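Local coordinates for protein alpha-fucosidase GH29 (Fusarium graminearum, PDB 4PSR) that probably hydrolyses the alpha-1,6-linked fucose joined to the reducing-end N-acetylglucosamine of glycoprotein glycans, as a GH29 alpha-L-fucosidase, at residues 24-29 with 409-414; 333-338 with 380-385; 369-374 with 456-461; 461-466 with 472-477. All coordinates share one frame; numbering follows the deposited sequence. Where two conformers were deposited one is given.

Interaction 1: 24-29 with 409-414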
loop_
_atom_site.group_PDB
_atom_site.type_symbol
_atom_site.label_atom_id
_atom_site.label_comp_id
_atom_site.label_asym_id
_atom_site.label_seq_id
_atom_site.Cartn_x
_atom_site.Cartn_y
_atom_site.Cartn_z
ATOM N N TYR A 24 5.341 -4.249 10.602
ATOM C CA TYR A 24 4.684 -3.822 9.376
ATOM C C TYR A 24 5.361 -2.584 8.810
ATOM O O TYR A 24 5.557 -2.474 7.606
ATOM C CB TYR A 24 3.183 -3.622 9.638
ATOM C CG TYR A 24 2.352 -3.048 8.496
ATOM C CD1 TYR A 24 2.078 -1.701 8.433
ATOM C CD2 TYR A 24 1.839 -3.867 7.498
ATOM C CE1 TYR A 24 1.301 -1.177 7.427
ATOM C CE2 TYR A 24 1.051 -3.353 6.487
ATOM C CZ TYR A 24 0.794 -2.006 6.462
ATOM O OH TYR A 24 0.021 -1.438 5.473
ATOM N N ARG A 25 5.774 -1.667 9.669
ATOM C CA ARG A 25 6.550 -0.518 9.232
ATOM C C ARG A 25 7.915 -0.934 8.685
ATOM O O ARG A 25 8.451 -0.290 7.767
ATOM C CB ARG A 25 6.731 0.493 10.368
ATOM C CG ARG A 25 5.431 0.995 10.994
ATOM C CD ARG A 25 5.671 2.014 12.090
ATOM N NE ARG A 25 4.409 2.344 12.768
ATOM C CZ ARG A 25 3.924 3.563 12.952
ATOM N NH1 ARG A 25 4.558 4.648 12.549
ATOM N NH2 ARG A 25 2.762 3.667 13.580
ATOM N N ASP A 26 8.468 -2.012 9.222
ATOM C CA ASP A 26 9.758 -2.494 8.760
ATOM C C ASP A 26 9.668 -3.182 7.406
ATOM O O ASP A 26 10.676 -3.307 6.706
ATOM C CB ASP A 26 10.315 -3.520 9.752
ATOM C CG ASP A 26 10.764 -2.920 11.080
ATOM O OD1 ASP A 26 10.942 -1.680 11.196
ATOM O OD2 ASP A 26 10.920 -3.732 12.022
ATOM N N ALA A 27 8.495 -3.708 7.081
ATOM C CA ALA A 27 8.345 -4.640 5.970
ATOM C C ALA A 27 8.501 -4.030 4.589
ATOM O O ALA A 27 9.147 -4.640 3.738
ATOM C CB ALA A 27 7.016 -5.364 6.067
ATOM N N LYS A 28 7.862 -2.877 4.382
ATOM C CA LYS A 28 7.936 -2.047 3.177
ATOM C C LYS A 28 7.267 -2.562 1.916
ATOM O O LYS A 28 6.579 -1.790 1.240
ATOM C CB LYS A 28 9.357 -1.661 2.821
ATOM C CG LYS A 28 10.144 -0.980 3.981
ATOM C CD LYS A 28 9.371 0.144 4.667
ATOM C CE LYS A 28 10.238 0.882 5.644
ATOM N NZ LYS A 28 9.464 1.898 6.388
ATOM N N PHE A 29 7.480 -3.830 1.585
ATOM C CA PHE A 29 7.115 -4.388 0.286
ATOM C C PHE A 29 6.410 -5.714 0.490
ATOM O O PHE A 29 6.910 -6.597 1.193
ATOM C CB PHE A 29 8.384 -4.592 -0.572
ATOM C CG PHE A 29 8.105 -5.213 -1.908
ATOM C CD1 PHE A 29 7.240 -4.623 -2.837
ATOM C CD2 PHE A 29 8.723 -6.411 -2.251
ATOM C CE1 PHE A 29 6.982 -5.245 -4.085
ATOM C CE2 PHE A 29 8.469 -7.026 -3.486
ATOM C CZ PHE A 29 7.608 -6.432 -4.401
ATOM N N ARG A 409 15.815 6.783 6.479
ATOM C CA ARG A 409 16.795 6.900 7.563
ATOM C C ARG A 409 16.698 5.719 8.507
ATOM O O ARG A 409 15.709 4.989 8.502
ATOM C CB ARG A 409 16.703 8.256 8.271
ATOM C CG ARG A 409 15.331 8.684 8.731
ATOM C CD ARG A 409 15.087 8.204 10.106
ATOM N NE ARG A 409 13.749 8.510 10.618
ATOM C CZ ARG A 409 13.330 8.075 11.799
ATOM N NH1 ARG A 409 14.146 7.345 12.541
ATOM N NH2 ARG A 409 12.103 8.345 12.227
ATOM N N ASN A 410 17.746 5.484 9.292
ATOM C CA ASN A 410 17.714 4.351 10.228
ATOM C C ASN A 410 16.932 4.691 11.499
ATOM O O ASN A 410 16.616 5.843 11.770
ATOM C CB ASN A 410 19.128 3.820 10.519
ATOM C CG ASN A 410 19.991 4.792 11.301
ATOM O OD1 ASN A 410 19.618 5.927 11.565
ATOM N ND2 ASN A 410 21.200 4.327 11.651
ATOM N N LYS A 411 16.613 3.654 12.262
ATOM C CA LYS A 411 15.866 3.843 13.524
ATOM C C LYS A 411 16.633 4.660 14.553
ATOM O O LYS A 411 16.025 5.379 15.335
ATOM C CB LYS A 411 15.460 2.503 14.146
ATOM C CG LYS A 411 14.496 1.693 13.265
ATOM C CD LYS A 411 14.067 0.413 13.939
ATOM C CE LYS A 411 13.113 -0.353 13.036
ATOM N NZ LYS A 411 12.650 -1.610 13.650
ATOM N N GLU A 412 17.953 4.552 14.558
ATOM C CA GLU A 412 18.752 5.352 15.474
ATOM C C GLU A 412 18.833 6.834 15.095
ATOM O O GLU A 412 19.295 7.649 15.888
ATOM C CB GLU A 412 20.154 4.760 15.576
ATOM C CG GLU A 412 20.178 3.497 16.424
ATOM C CD GLU A 412 19.717 3.765 17.856
ATOM O OE1 GLU A 412 20.189 4.766 18.460
ATOM O OE2 GLU A 412 18.860 2.994 18.356
ATOM N N ASP A 413 18.380 7.177 13.882
ATOM C CA ASP A 413 18.313 8.556 13.403
ATOM C C ASP A 413 19.677 9.216 13.253
ATOM O O ASP A 413 19.788 10.426 13.405
ATOM C CB ASP A 413 17.396 9.411 14.282
ATOM C CG ASP A 413 16.836 10.614 13.547
ATOM O OD1 ASP A 413 16.606 10.537 12.314
ATOM O OD2 ASP A 413 16.591 11.647 14.210
ATOM N N ASP A 414 20.689 8.417 12.926
ATOM C CA ASP A 414 22.045 8.926 12.645
ATOM C C ASP A 414 22.595 8.509 11.294
ATOM O O ASP A 414 23.742 8.839 10.975
ATOM C CB ASP A 414 23.057 8.574 13.767
ATOM C CG ASP A 414 23.259 7.079 13.964
ATOM O OD1 ASP A 414 22.728 6.227 13.229
ATOM O OD2 ASP A 414 24.003 6.712 14.906
#

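Interaction 2: 333-338 with 380-385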
loop_
_atom_site.group_PDB
_atom_site.type_symbol
_atom_site.label_atom_id
_atom_site.label_comp_id
_atom_site.label_asym_id
_atom_site.label_seq_id
_atom_site.Cartn_x
_atom_site.Cartn_y
_atom_site.Cartn_z
ATOM N N VAL A 333 7.938 4.348 0.104
ATOM C CA VAL A 333 8.623 4.138 1.364
ATOM C C VAL A 333 9.150 5.465 1.912
ATOM O O VAL A 333 9.097 5.703 3.114
ATOM C CB VAL A 333 9.729 3.098 1.204
ATOM C CG1 VAL A 333 10.652 3.073 2.386
ATOM C CG2 VAL A 333 9.140 1.709 0.929
ATOM N N SER A 334 9.645 6.330 1.027
ATOM C CA SER A 334 10.166 7.633 1.443
ATOM C C SER A 334 9.067 8.541 2.012
ATOM O O SER A 334 9.348 9.486 2.767
ATOM C CB SER A 334 10.856 8.342 0.268
ATOM O OG SER A 334 9.941 8.901 -0.670
ATOM N N LYS A 335 7.812 8.296 1.623
ATOM C CA LYS A 335 6.670 9.117 2.058
ATOM C C LYS A 335 5.923 8.512 3.242
ATOM O O LYS A 335 4.823 8.979 3.556
ATOM C CB LYS A 335 5.720 9.322 0.872
ATOM C CG LYS A 335 6.243 10.229 -0.218
ATOM C CD LYS A 335 5.392 10.101 -1.459
ATOM C CE LYS A 335 5.773 11.113 -2.553
ATOM N NZ LYS A 335 5.027 10.828 -3.816
ATOM N N ASN A 336 6.526 7.516 3.897
ATOM C CA ASN A 336 6.052 6.908 5.159
ATOM C C ASN A 336 4.989 5.845 4.949
ATOM O O ASN A 336 4.104 5.659 5.812
ATOM C CB ASN A 336 5.609 7.990 6.166
ATOM C CG ASN A 336 5.420 7.469 7.572
ATOM O OD1 ASN A 336 6.257 6.760 8.125
ATOM N ND2 ASN A 336 4.313 7.883 8.186
ATOM N N GLY A 337 5.112 5.110 3.849
ATOM C CA GLY A 337 4.197 4.019 3.537
ATOM C C GLY A 337 4.844 2.712 3.143
ATOM O O GLY A 337 6.054 2.639 2.933
ATOM N N ASN A 338 4.008 1.676 3.032
ATOM C CA ASN A 338 4.356 0.419 2.353
ATOM C C ASN A 338 3.716 0.362 0.963
ATOM O O ASN A 338 2.692 1.016 0.722
ATOM C CB ASN A 338 3.855 -0.814 3.122
ATOM C CG ASN A 338 4.606 -1.083 4.400
ATOM O OD1 ASN A 338 5.669 -0.551 4.659
ATOM N ND2 ASN A 338 4.024 -1.932 5.235
ATOM N N ASP A 380 12.085 13.647 7.316
ATOM C CA ASP A 380 10.998 14.630 7.338
ATOM C C ASP A 380 10.731 15.217 5.961
ATOM O O ASP A 380 9.771 15.942 5.783
ATOM C CB ASP A 380 11.208 15.747 8.367
ATOM C CG ASP A 380 11.153 15.231 9.813
ATOM O OD1 ASP A 380 10.274 14.408 10.173
ATOM O OD2 ASP A 380 12.033 15.630 10.595
ATOM N N ILE A 381 11.610 14.923 5.004
ATOM C CA ILE A 381 11.456 15.339 3.616
ATOM C C ILE A 381 11.631 14.082 2.778
ATOM O O ILE A 381 12.576 13.332 3.006
ATOM C CB ILE A 381 12.529 16.392 3.251
ATOM C CG1 ILE A 381 12.325 17.672 4.081
ATOM C CG2 ILE A 381 12.486 16.702 1.746
ATOM C CD1 ILE A 381 13.507 18.633 4.022
ATOM N N TYR A 382 10.704 13.787 1.866
ATOM C CA TYR A 382 10.734 12.461 1.212
ATOM C C TYR A 382 11.771 12.349 0.097
ATOM O O TYR A 382 12.256 11.264 -0.194
ATOM C CB TYR A 382 9.367 12.020 0.680
ATOM C CG TYR A 382 8.883 12.790 -0.489
ATOM C CD1 TYR A 382 9.263 12.454 -1.773
ATOM C CD2 TYR A 382 8.022 13.861 -0.304
ATOM C CE1 TYR A 382 8.802 13.196 -2.868
ATOM C CE2 TYR A 382 7.570 14.592 -1.356
ATOM C CZ TYR A 382 7.951 14.259 -2.618
ATOM O OH TYR A 382 7.472 15.008 -3.666
ATOM N N GLY A 383 12.086 13.465 -0.550
ATOM C CA GLY A 383 12.906 13.414 -1.752
ATOM C C GLY A 383 13.071 14.767 -2.405
ATOM O O GLY A 383 12.559 15.791 -1.923
ATOM N N GLU A 384 13.774 14.739 -3.531
ATOM C CA GLU A 384 14.028 15.919 -4.364
ATOM C C GLU A 384 14.061 15.537 -5.832
ATOM O O GLU A 384 14.408 14.419 -6.170
ATOM C CB GLU A 384 15.387 16.549 -4.043
ATOM C CG GLU A 384 15.630 16.832 -2.596
ATOM C CD GLU A 384 17.051 17.342 -2.283
ATOM O OE1 GLU A 384 17.863 17.586 -3.212
ATOM O OE2 GLU A 384 17.325 17.505 -1.081
ATOM N N GLY A 385 13.755 16.500 -6.692
ATOM C CA GLY A 385 13.917 16.310 -8.127
ATOM C C GLY A 385 12.642 16.567 -8.907
ATOM O O GLY A 385 11.594 16.815 -8.331
#

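Interaction 3: 369-374 with 456-461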
loop_
_atom_site.group_PDB
_atom_site.type_symbol
_atom_site.label_atom_id
_atom_site.label_comp_id
_atom_site.label_asym_id
_atom_site.label_seq_id
_atom_site.Cartn_x
_atom_site.Cartn_y
_atom_site.Cartn_z
ATOM N N TYR A 369 20.248 -3.800 -1.989
ATOM C CA TYR A 369 20.129 -2.478 -1.412
ATOM C C TYR A 369 19.086 -2.424 -0.288
ATOM O O TYR A 369 18.689 -1.334 0.146
ATOM C CB TYR A 369 19.718 -1.514 -2.516
ATOM C CG TYR A 369 20.800 -1.253 -3.547
ATOM C CD1 TYR A 369 21.996 -0.623 -3.195
ATOM C CD2 TYR A 369 20.589 -1.548 -4.887
ATOM C CE1 TYR A 369 22.963 -0.338 -4.162
ATOM C CE2 TYR A 369 21.529 -1.262 -5.832
ATOM C CZ TYR A 369 22.701 -0.644 -5.469
ATOM O OH TYR A 369 23.630 -0.334 -6.439
ATOM N N GLY A 370 18.676 -3.587 0.193
ATOM C CA GLY A 370 17.686 -3.698 1.266
ATOM C C GLY A 370 17.971 -2.859 2.510
ATOM O O GLY A 370 17.037 -2.440 3.206
ATOM N N GLU A 371 19.245 -2.589 2.805
ATOM C CA GLU A 371 19.615 -1.752 3.943
ATOM C C GLU A 371 18.921 -0.368 3.902
ATOM O O GLU A 371 18.621 0.228 4.943
ATOM C CB GLU A 371 21.141 -1.560 3.990
ATOM C CG GLU A 371 21.587 -0.679 5.156
ATOM C CD GLU A 371 23.087 -0.403 5.199
ATOM O OE1 GLU A 371 23.853 -1.013 4.436
ATOM O OE2 GLU A 371 23.477 0.465 5.986
ATOM N N ALA A 372 18.705 0.152 2.702
ATOM C CA ALA A 372 18.081 1.455 2.517
ATOM C C ALA A 372 16.543 1.412 2.554
ATOM O O ALA A 372 15.900 2.459 2.472
ATOM C CB ALA A 372 18.554 2.084 1.206
ATOM N N VAL A 373 15.986 0.207 2.613
ATOM C CA VAL A 373 14.542 0.005 2.491
ATOM C C VAL A 373 14.001 -0.668 3.749
ATOM O O VAL A 373 13.307 -0.031 4.555
ATOM C CB VAL A 373 14.204 -0.779 1.204
ATOM C CG1 VAL A 373 12.688 -0.984 1.082
ATOM C CG2 VAL A 373 14.725 -0.034 -0.024
ATOM N N TYR A 374 14.255 -1.957 3.922
ATOM C CA TYR A 374 13.730 -2.659 5.083
ATOM C C TYR A 374 14.202 -2.011 6.358
ATOM O O TYR A 374 15.347 -1.550 6.459
ATOM C CB TYR A 374 14.212 -4.084 5.090
ATOM C CG TYR A 374 13.895 -4.877 3.842
ATOM C CD1 TYR A 374 12.589 -5.188 3.477
ATOM C CD2 TYR A 374 14.923 -5.414 3.083
ATOM C CE1 TYR A 374 12.329 -5.983 2.350
ATOM C CE2 TYR A 374 14.693 -6.183 1.968
ATOM C CZ TYR A 374 13.394 -6.498 1.615
ATOM O OH TYR A 374 13.168 -7.288 0.527
ATOM N N GLY A 456 26.489 -5.203 2.158
ATOM C CA GLY A 456 27.608 -5.175 3.092
ATOM C C GLY A 456 28.872 -4.581 2.492
ATOM O O GLY A 456 29.852 -4.349 3.216
ATOM N N ASP A 457 28.869 -4.334 1.180
ATOM C CA ASP A 457 29.976 -3.655 0.516
ATOM C C ASP A 457 29.723 -2.179 0.513
ATOM O O ASP A 457 28.613 -1.737 0.157
ATOM C CB ASP A 457 30.077 -4.060 -0.948
ATOM C CG ASP A 457 30.542 -5.477 -1.161
ATOM O OD1 ASP A 457 30.950 -6.192 -0.209
ATOM O OD2 ASP A 457 30.485 -5.865 -2.363
ATOM N N TYR A 458 30.736 -1.404 0.879
ATOM C CA TYR A 458 30.690 0.048 0.863
ATOM C C TYR A 458 31.929 0.602 0.219
ATOM O O TYR A 458 33.043 0.226 0.574
ATOM C CB TYR A 458 30.587 0.620 2.254
ATOM C CG TYR A 458 29.428 0.074 3.006
ATOM C CD1 TYR A 458 28.127 0.527 2.757
ATOM C CD2 TYR A 458 29.602 -0.900 3.971
ATOM C CE1 TYR A 458 27.064 0.023 3.464
ATOM C CE2 TYR A 458 28.538 -1.405 4.672
ATOM C CZ TYR A 458 27.268 -0.939 4.412
ATOM O OH TYR A 458 26.225 -1.461 5.138
ATOM N N VAL A 459 31.724 1.509 -0.721
ATOM C CA VAL A 459 32.820 2.163 -1.421
ATOM C C VAL A 459 32.813 3.609 -0.952
ATOM O O VAL A 459 31.845 4.317 -1.151
ATOM C CB VAL A 459 32.659 2.045 -2.941
ATOM C CG1 VAL A 459 33.815 2.728 -3.666
ATOM C CG2 VAL A 459 32.574 0.575 -3.358
ATOM N N LYS A 460 33.874 4.034 -0.266
ATOM C CA LYS A 460 33.956 5.386 0.251
ATOM C C LYS A 460 33.873 6.441 -0.851
ATOM O O LYS A 460 34.413 6.273 -1.938
ATOM C CB LYS A 460 35.243 5.588 1.080
ATOM C CG LYS A 460 35.449 7.027 1.550
ATOM C CD LYS A 460 36.594 7.162 2.536
ATOM C CE LYS A 460 36.959 8.632 2.763
ATOM N NZ LYS A 460 38.006 8.835 3.810
ATOM N N VAL A 461 33.123 7.495 -0.543
ATOM C CA VAL A 461 33.058 8.729 -1.306
ATOM C C VAL A 461 34.014 9.720 -0.637
ATOM O O VAL A 461 33.859 10.051 0.543
ATOM C CB VAL A 461 31.628 9.327 -1.260
ATOM C CG1 VAL A 461 31.586 10.667 -1.942
ATOM C CG2 VAL A 461 30.610 8.379 -1.897
HETATM O O HOH W 1 24.126 -2.861 2.592
#

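Interaction 4: 461-466 with 472-477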
loop_
_atom_site.group_PDB
_atom_site.type_symbol
_atom_site.label_atom_id
_atom_site.label_comp_id
_atom_site.label_asym_id
_atom_site.label_seq_id
_atom_site.Cartn_x
_atom_site.Cartn_y
_atom_site.Cartn_z
ATOM N N VAL A 461 33.123 7.495 -0.543
ATOM C CA VAL A 461 33.058 8.729 -1.306
ATOM C C VAL A 461 34.014 9.720 -0.637
ATOM O O VAL A 461 33.859 10.051 0.543
ATOM C CB VAL A 461 31.628 9.327 -1.260
ATOM C CG1 VAL A 461 31.586 10.667 -1.942
ATOM C CG2 VAL A 461 30.610 8.379 -1.897
ATOM N N SER A 462 35.000 10.200 -1.385
ATOM C CA SER A 462 36.034 11.051 -0.803
ATOM C C SER A 462 35.746 12.541 -0.929
ATOM O O SER A 462 36.032 13.301 -0.003
ATOM C CB SER A 462 37.387 10.751 -1.455
ATOM O OG SER A 462 37.790 9.414 -1.205
ATOM N N GLU A 463 35.195 12.958 -2.068
ATOM C CA GLU A 463 35.034 14.377 -2.350
ATOM C C GLU A 463 33.582 14.818 -2.211
ATOM O O GLU A 463 32.694 14.246 -2.842
ATOM C CB GLU A 463 35.509 14.707 -3.766
ATOM C CG GLU A 463 36.772 13.996 -4.217
ATOM C CD GLU A 463 37.093 14.276 -5.679
ATOM O OE1 GLU A 463 36.664 15.335 -6.187
ATOM O OE2 GLU A 463 37.761 13.435 -6.319
ATOM N N TRP A 464 33.361 15.815 -1.360
ATOM C CA TRP A 464 32.075 16.509 -1.257
ATOM C C TRP A 464 32.257 17.924 -0.695
ATOM O O TRP A 464 33.137 18.159 0.136
ATOM C CB TRP A 464 31.056 15.710 -0.421
ATOM C CG TRP A 464 31.470 15.372 0.996
ATOM C CD1 TRP A 464 32.002 14.193 1.435
ATOM C CD2 TRP A 464 31.350 16.211 2.158
ATOM N NE1 TRP A 464 32.233 14.249 2.789
ATOM C CE2 TRP A 464 31.836 15.475 3.257
ATOM C CE3 TRP A 464 30.880 17.513 2.376
ATOM C CZ2 TRP A 464 31.875 15.997 4.549
ATOM C CZ3 TRP A 464 30.915 18.026 3.661
ATOM C CH2 TRP A 464 31.409 17.266 4.731
ATOM N N GLU A 465 31.452 18.866 -1.185
ATOM C CA GLU A 465 31.498 20.249 -0.743
ATOM C C GLU A 465 30.068 20.678 -0.541
ATOM O O GLU A 465 29.187 20.180 -1.231
ATOM C CB GLU A 465 32.096 21.181 -1.809
ATOM C CG GLU A 465 33.555 21.002 -2.136
ATOM C CD GLU A 465 34.484 21.410 -1.007
ATOM O OE1 GLU A 465 34.115 22.264 -0.154
ATOM O OE2 GLU A 465 35.600 20.857 -0.987
ATOM N N GLN A 466 29.855 21.623 0.369
ATOM C CA GLN A 466 28.538 22.177 0.653
ATOM C C GLN A 466 28.421 23.579 0.071
ATOM O O GLN A 466 29.004 24.525 0.595
ATOM C CB GLN A 466 28.294 22.222 2.168
ATOM C CG GLN A 466 26.880 22.598 2.548
ATOM C CD GLN A 466 26.700 22.840 4.026
ATOM O OE1 GLN A 466 27.560 23.430 4.689
ATOM N NE2 GLN A 466 25.562 22.397 4.554
ATOM N N ASP A 472 27.100 18.781 -2.420
ATOM C CA ASP A 472 27.512 18.301 -3.725
ATOM C C ASP A 472 28.504 17.158 -3.572
ATOM O O ASP A 472 29.650 17.371 -3.179
ATOM C CB ASP A 472 28.123 19.463 -4.521
ATOM C CG ASP A 472 27.127 20.570 -4.782
ATOM O OD1 ASP A 472 26.017 20.269 -5.271
ATOM O OD2 ASP A 472 27.435 21.745 -4.490
ATOM N N ILE A 473 28.057 15.947 -3.890
ATOM C CA ILE A 473 28.802 14.718 -3.668
ATOM C C ILE A 473 29.359 14.178 -4.991
ATOM O O ILE A 473 28.612 13.923 -5.934
ATOM C CB ILE A 473 27.889 13.645 -3.040
ATOM C CG1 ILE A 473 27.289 14.164 -1.726
ATOM C CG2 ILE A 473 28.647 12.351 -2.824
ATOM C CD1 ILE A 473 26.209 13.235 -1.090
ATOM N N THR A 474 30.673 13.976 -5.045
ATOM C CA THR A 474 31.321 13.372 -6.210
ATOM C C THR A 474 31.402 11.865 -6.054
ATOM O O THR A 474 31.982 11.353 -5.100
ATOM C CB THR A 474 32.731 13.936 -6.383
ATOM O OG1 THR A 474 32.626 15.338 -6.642
ATOM C CG2 THR A 474 33.448 13.268 -7.546
ATOM N N LEU A 475 30.816 11.139 -6.995
ATOM C CA LEU A 475 30.716 9.694 -6.855
ATOM C C LEU A 475 32.031 8.988 -7.173
ATOM O O LEU A 475 32.794 9.463 -8.016
ATOM C CB LEU A 475 29.615 9.157 -7.771
ATOM C CG LEU A 475 28.193 9.625 -7.425
ATOM C CD1 LEU A 475 27.241 9.190 -8.525
ATOM C CD2 LEU A 475 27.757 9.053 -6.086
ATOM N N PRO A 476 32.275 7.836 -6.519
ATOM C CA PRO A 476 33.382 6.954 -6.908
ATOM C C PRO A 476 33.018 6.206 -8.178
ATOM O O PRO A 476 31.996 6.502 -8.824
ATOM C CB PRO A 476 33.511 5.999 -5.711
ATOM C CG PRO A 476 32.093 5.902 -5.163
ATOM C CD PRO A 476 31.518 7.293 -5.373
ATOM N N SER A 477 33.852 5.245 -8.546
ATOM C CA SER A 477 33.615 4.439 -9.731
ATOM C C SER A 477 32.280 3.696 -9.633
ATOM O O SER A 477 31.941 3.109 -8.598
ATOM C CB SER A 477 34.778 3.459 -9.935
ATOM O OG SER A 477 34.475 2.489 -10.925
HETATM O O HOH W 2 34.429 10.882 -4.098
#

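Interaction 1: 24-29 with 409-414
Asp26 and Lys411 meet at the ends of their side chains, a salt bridge that accounts for the small surface of 76 Å² buried here. Lys411 NZ faces both carboxylate oxygens, 3.0 Å from Asp26 OD1 and 3.2 Å from Asp26 OD2, and both bonds are weak. The lysine chain is extended beyond CG and reaches across from an exposed loop, meeting the aspartate at about a right angle; the backbones stay well apart, with 10.0 Å between Asp26 CA and Lys411 CA. Asp26 OD1 has a second cationic partner in Arg377, the stronger of the two, which probably keeps the carboxylate ionised.

Hydrogen bonds shape each side separately. On the 409-414 side a type I beta turn runs from Asn410 to Asp413. Arg409 NH1 lies 3.0 Å from Asn410 O, and Asp413 N reaches the same oxygen from the opposite face of its plane. The Asn410 amide bridges the turn, ND2 giving a nearly straight bond (168°) to Asp414 OD1 at 2.9 Å while OD1 accepts from Asp414 N. On the other side Lys28 NZ turns back to Arg25 O at 2.8 Å, just past the helix end.

The arrangement is a surface ion pair between two domains: helix 22-27, which leads into the first strand of the TIM barrel, and the beta turn joining strands 405-409 and 415-420 of the C-terminal beta domain.

Interaction 2: 333-338 with 380-385
Lys335 NZ is gripped by Asp331 OD2 in a salt bridge and by Pro292 O in a hydrogen bond, and it also stands over the ring of Tyr382, 4.9 Å from the ring centroid and 23° off the normal, a cation-pi contact. The methylene next to it lies closer: Lys335 CE is 3.7 Å from the centroid of the Tyr382 ring and almost straight above it, a CH-pi contact. Lower down, Lys335 CG rests 3.7 Å from Tyr382 CG. The extended lysine and the tyrosine thus run side by side in the same direction, base against base and end against ring. Tyr382 is set for this by a chi1 of 70°, which places CG between the backbone N and the carbonyl carbon.

Ser334 packs against the base of the tyrosine: its CB is 3.3 Å from Tyr382 O, and its OG, hydrogen-bonded to Asp331 O, is 3.4 Å from Tyr382 CB. Tyr382 OH is held by Gln388.

Helix 322-334 of the barrel ends here in a Schellman motif with Asn336, at positive phi, as its C-prime residue; Gly337 N pairs with Arg332 O, and Asn336 N binds Val333 O at 3.2 Å. The chain then enters barrel strand 337-343, while Tyr382 leads into edge strand 383-384 of the C-terminal sheet. Because Asp331 probably offsets much of its charge, Lys335 probably holds the aromatic face mainly through its aliphatic chain, the cation adding a longer-range electrostatic pull.

Interaction 3: 369-374 with 456-461
Tyr458 OH donates a short hydrogen bond of 2.5 Å to Glu371 OE1, the one direct bond between 369-374 and 456-461. The two side chains come from opposite directions. The carboxylate oxygen sits at the edge of the Tyr458 ring, in its plane, while the carboxylate plane stands at 90° to the ring. The hydroxyl meets OE1 on its syn side, 27° out of the carboxylate plane. A water also donates to Glu371 OE1, at 2.6 Å, and accepts a weak bond from Gly456 N, at 3.4 Å, so the same oxygen reaches the loop before the strand.

Glu371 can stretch across because its CG is anti to the backbone N (chi1 179°) and the chain beyond is extended. It belongs to a 3-10 turn, residues 370-372, that follows helix 353-369 of the TIM barrel; Tyr458 opens strand 458-460, an edge strand of the six-stranded antiparallel sheet in the C-terminal domain.

Further out, Glu371 OE2 forms a salt bridge with Lys488 and accepts a hydrogen bond from Tyr417 OH, both on inner strands of that sheet. The cation probably keeps the glutamate ionised and a strong acceptor for Tyr458. The Tyr458 side chain touches Leu451 of strand 445-451 and Lys488 of strand 485-491.

Interaction 4: 461-466 with 472-477
Glu465 and Asp472 form a hydrogen-bonded pair of an antiparallel beta hairpin, strands 464-466 and 471-474, whose short axes run 172° apart. Asp472 N donates to Glu465 O at 2.8 Å, and Glu465 N returns the bond to Asp472 O at 3.1 Å. Asp472 O receives a further contact from the Trp464 CA-H, with 3.2 Å between Trp464 CA and that oxygen. Trp464 and Ile473, the neighbouring non-hydrogen-bonded pair, place their side chains on the other face of the sheet from Glu465 and Asp472.

Beyond this pair, Thr474 N donates to Glu463 O at 3.0 Å. The partner bond is replaced by a water: it accepts from Glu463 N at 3.0 Å and donates to Thr474 O at 2.7 Å, satisfying both groups where the two chains begin to splay. The Asp472 carboxylate serves other parts of the domain, with OD1 bonded to Ser430 OG on strand 428-431 and OD2 to Ser467 OG in the hairpin loop.

Apolar groups close the splayed end. Val461 crosses Ile473 at about a right angle, and both touch Leu487 of the larger C-terminal sheet. The two branches of Val461 divide the work: CG1, anti to the backbone N (chi1 175°), lies 3.5 Å from Ile473 CG2, while CG2 rests 3.8 Å from Pro476 CD.

How the interactions relate
Interactions 1, 2 and 3 cluster where the TIM barrel meets the C-terminal beta domain, with centres 12 to 18 Å apart. Interaction 2 is nested in the chain loop closed by interaction 1, and interaction 3 crosses both. Interactions 1 and 2 meet around Asn338, and interactions 1 and 3 around Lys28, Val373 and Tyr374. All three second segments lie on or beside strands of the same six-stranded sheet, from edge strand 383-384 to edge strand 458-460. Interaction 4 follows through the shared Val461, about 16 Å from the centre of interaction 3, within the C-terminal domain. Interactions 1 to 3 thus join barrel helix ends to one sheet and its connecting turn, and interaction 4 lies in the neighbouring three-stranded sheet.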